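Local structure of MAGE domain-containing protein (Xenopus laevis, 7DG2) at the interface of chains A and B and the interface of chains C and A. The protein forms, as the Nse3-type MAGE subunit, a dimer with Nse1 that binds and shapes Nse4 within the Smc5/6 complex, and probably contributes to DNA binding. Residues are numbered along the deposited sequence; one frame, centred on the assembly and turned at random. Chains: chain A, MAGE domain-containing protein; chain B, Non-structural maintenance of chromosomes element 4; chain C, Non-structural maintenance of chromosomes element 1 homolog.

Contact 1: the interface of chains A and B. Residues chain A 99, 102, 155, 180; chain B 62-64.
A:Glu180, B:Arg64 and B:Phe62 bury the most surface where a stretch of Nse4, the kleisin subunit, without helix or strand and beyond its helix 50-59, lies against the MAGE subunit. A:Glu180 ends helix 175-180 and uses both its backbone carbonyl and its carboxylate. The carbonyl O accepts a hydrogen bond from the amide N of B:Lys63 at 2.7 Å, pinning the Nse4 main chain between the two large side chains. From there the glutamate side chain runs out extended beyond CG, its CB packing 3.8 Å from CD2 of the B:Phe62 ring. Its carboxylate accepts a hydrogen bond from the phenol of A:Tyr155, OH to OE1 2.6 Å, on the syn side and 24° out of the carboxylate plane. The same phenol oxygen is also an acceptor: NH1 of B:Arg64 donates to A:Tyr155 OH over 3.3 Å, a long but fairly straight bond (163° at the hydrogen) that lies close to the guanidinium plane. The tyrosine thus relays between arginine and glutamate. A:Glu180 OE1 stays 4.6 Å from B:Arg64 NE; the opposite charges probably still attract, and the carboxylate may polarise the phenol. Bends at chi2 and chi3 carry the arginine past A:Glu180 and bring its guanidinium edge to A:Tyr155, the two planes steeply inclined to each other. A:Leu99 of helix 94-111 packs on both Nse4 side chains. Its CD1 sits over the centre of one face of B:Phe62, 3.8 Å from the ring centroid, and also over the rim of one guanidinium face, while CD2 leans toward CD1 of the phenylalanine. A:Leu102, one turn further along that helix, is a second-shell support: its CD2 rests on one face of the A:Tyr155 ring near the rim. The tyrosine meets B:Phe62 as well, A:Tyr155 CE1 to B:Phe62 CE2 at 4.1 Å.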
# COMPACT_ATOMS: atom_id res chain seq x y z
N LEU A 99 -6.79 8.76 7.61
CA LEU A 99 -7.84 9.48 6.89
C LEU A 99 -9.00 9.83 7.81
O LEU A 99 -9.63 10.87 7.63
CB LEU A 99 -8.34 8.66 5.69
CG LEU A 99 -9.17 9.47 4.71
CD1 LEU A 99 -8.26 10.43 3.93
CD2 LEU A 99 -9.93 8.57 3.78
N LEU A 102 -7.75 12.98 9.44
CA LEU A 102 -7.78 14.09 8.50
C LEU A 102 -9.20 14.56 8.25
O LEU A 102 -9.46 15.77 8.19
CB LEU A 102 -7.11 13.69 7.19
CG LEU A 102 -7.28 14.72 6.06
CD1 LEU A 102 -6.52 16.00 6.39
CD2 LEU A 102 -6.77 14.11 4.77
N TYR A 155 -2.82 17.94 1.78
CA TYR A 155 -4.17 17.83 2.33
C TYR A 155 -4.55 19.07 3.12
O TYR A 155 -5.72 19.46 3.14
CB TYR A 155 -4.30 16.61 3.24
CG TYR A 155 -4.50 15.30 2.51
CD1 TYR A 155 -5.60 15.10 1.70
CD2 TYR A 155 -3.61 14.24 2.70
CE1 TYR A 155 -5.81 13.88 1.06
CE2 TYR A 155 -3.79 13.04 2.06
CZ TYR A 155 -4.89 12.86 1.26
OH TYR A 155 -5.06 11.65 0.62
N GLU A 180 -9.45 15.39 -3.92
CA GLU A 180 -9.85 14.05 -3.50
C GLU A 180 -11.21 14.02 -2.83
O GLU A 180 -11.88 12.98 -2.86
CB GLU A 180 -8.80 13.45 -2.56
CG GLU A 180 -7.50 13.07 -3.29
CD GLU A 180 -6.54 12.28 -2.42
OE1 GLU A 180 -6.85 12.00 -1.24
OE2 GLU A 180 -5.46 11.92 -2.94
N PHE B 62 -13.71 10.15 -0.14
CA PHE B 62 -12.52 10.56 -0.85
C PHE B 62 -12.39 9.77 -2.15
O PHE B 62 -13.01 8.72 -2.32
CB PHE B 62 -11.26 10.35 -0.00
CG PHE B 62 -11.04 11.42 1.03
CD1 PHE B 62 -11.87 11.53 2.13
CD2 PHE B 62 -9.98 12.31 0.91
CE1 PHE B 62 -11.67 12.52 3.08
CE2 PHE B 62 -9.77 13.29 1.87
CZ PHE B 62 -10.61 13.39 2.95
N LYS B 63 -11.57 10.29 -3.05
CA LYS B 63 -11.21 9.58 -4.28
C LYS B 63 -9.73 9.20 -4.23
O LYS B 63 -8.97 9.50 -5.15
CB LYS B 63 -11.52 10.45 -5.50
CG LYS B 63 -12.96 10.97 -5.52
CD LYS B 63 -13.31 11.60 -6.87
CE LYS B 63 -12.42 12.78 -7.21
NZ LYS B 63 -12.62 13.25 -8.63
N ARG B 64 -9.32 8.54 -3.16
CA ARG B 64 -7.91 8.15 -3.01
C ARG B 64 -7.59 6.91 -3.83
O ARG B 64 -8.42 6.00 -3.95
CB ARG B 64 -7.59 7.90 -1.55
CG ARG B 64 -7.85 9.10 -0.68
CD ARG B 64 -6.79 9.22 0.35
NE ARG B 64 -6.76 8.12 1.30
CZ ARG B 64 -5.79 7.97 2.20
NH1 ARG B 64 -4.78 8.84 2.24
NH2 ARG B 64 -5.82 6.95 3.04

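Contact 2: the interface of chains C and A. Residues chain C 87, 90; chain A 18-19, 23.
Helix 6-23 of the MAGE subunit, which overlaps the MAGE homology domain, presents its C-terminal part to Nse1 in this patch of the Nse1-Nse3 dimer interface. Against it lie C:Ile87, in the loop just before the short 3-10 helix 88-90, and C:Met90, the last residue of that helix. A:Tyr19 and A:Lys23, one helical turn apart, offer C:Met90 a surface made of the CD1-CE1 side of the ring and the lysine's aliphatic chain. The methionine buries more surface than the other residues here and makes its contact through sulfur. Its SD lies 3.8 Å from CE1 of A:Tyr19 and nearly as close to CD1, so the sulfur sits against the CD1-CE1 bond, outside the ring and somewhat off its plane. The same SD of C:Met90 packs 3.9 Å from CE of A:Lys23. With chi2 at 171° the methionine chain runs straight from CB to the sulfur, toward helix 6-23. A:Tyr19 has CG anti to the backbone N (chi1 -179°), which points the ring outward from the helix, and A:Lys23 from the next turn folds over it. CG of the lysine sits over the centre of one ring face, 3.7 Å above the plane of A:Tyr19, a support within the MAGE subunit that helps keep the ring in place beside the sulfur. Beyond CG the lysine runs out extended alongside the methionine, bringing CE to the sulfur, while its amine passes on toward the Nse1 backbone. Further back on the helix, C:Ile87 sets its CG2 branch against the backbone joining A:Gln18 to A:Tyr19, 3.8 Å from CA of A:Tyr19. That methyl also approaches CB of A:Gln18, so the glutamine contributes its aliphatic base to this packing. The patch therefore combines two small apolar footholds with a hydrated polar link: water 1 stands 2.9 Å from NZ of A:Lys23 and 2.6 Å from the backbone O of C:Met90.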
# COMPACT_ATOMS: atom_id res chain seq x y z
N ILE C 87 14.31 3.54 -11.69
CA ILE C 87 13.04 4.00 -11.16
C ILE C 87 12.58 3.14 -9.99
O ILE C 87 12.09 3.66 -8.98
CB ILE C 87 11.99 4.03 -12.30
CG1 ILE C 87 12.43 5.03 -13.38
CG2 ILE C 87 10.62 4.39 -11.74
CD1 ILE C 87 11.58 4.97 -14.63
N MET C 90 13.77 4.06 -6.64
CA MET C 90 13.18 5.23 -5.98
C MET C 90 12.06 4.86 -5.02
O MET C 90 11.47 5.76 -4.42
CB MET C 90 12.67 6.22 -7.03
CG MET C 90 13.74 6.66 -8.03
SD MET C 90 12.95 7.61 -9.35
CE MET C 90 14.33 7.90 -10.46
N GLN A 18 5.58 3.94 -14.47
CA GLN A 18 6.24 3.40 -13.28
C GLN A 18 6.62 4.51 -12.31
O GLN A 18 6.43 4.38 -11.10
CB GLN A 18 7.49 2.62 -13.66
CG GLN A 18 7.26 1.34 -14.41
CD GLN A 18 8.58 0.64 -14.67
OE1 GLN A 18 9.16 0.77 -15.75
NE2 GLN A 18 9.09 -0.08 -13.65
N TYR A 19 7.17 5.60 -12.85
CA TYR A 19 7.60 6.71 -12.01
C TYR A 19 6.41 7.33 -11.29
O TYR A 19 6.50 7.63 -10.09
CB TYR A 19 8.30 7.74 -12.91
CG TYR A 19 8.85 8.95 -12.23
CD1 TYR A 19 10.11 8.93 -11.65
CD2 TYR A 19 8.14 10.15 -12.22
CE1 TYR A 19 10.64 10.06 -11.07
CE2 TYR A 19 8.66 11.27 -11.63
CZ TYR A 19 9.91 11.23 -11.06
OH TYR A 19 10.44 12.35 -10.46
N LYS A 23 6.35 7.42 -7.31
CA LYS A 23 6.35 8.72 -6.64
C LYS A 23 5.02 9.04 -5.96
O LYS A 23 4.95 10.05 -5.26
CB LYS A 23 6.70 9.82 -7.65
CG LYS A 23 8.16 9.73 -8.11
CD LYS A 23 9.13 9.90 -6.92
CE LYS A 23 10.58 10.06 -7.37
NZ LYS A 23 11.48 10.30 -6.20
O HOH W 1 10.97 8.30 -4.20

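The C-alpha centres of contact 1 and contact 2 lie about 22 Å apart, and the two share chain A but no residue. Contact 1 draws on helices 94-111 and 175-180 and a loop residue of the MAGE subunit, whereas contact 2 uses its N-terminal helix 6-23. The MAGE subunit therefore holds Nse4 and Nse1 through separate surfaces and can bind both at once, in keeping with an Nse1-Nse3 dimer that shapes Nse4. It thereby joins the other two subunits of the trimer. The coordinates alone do not show whether either contact influences the other.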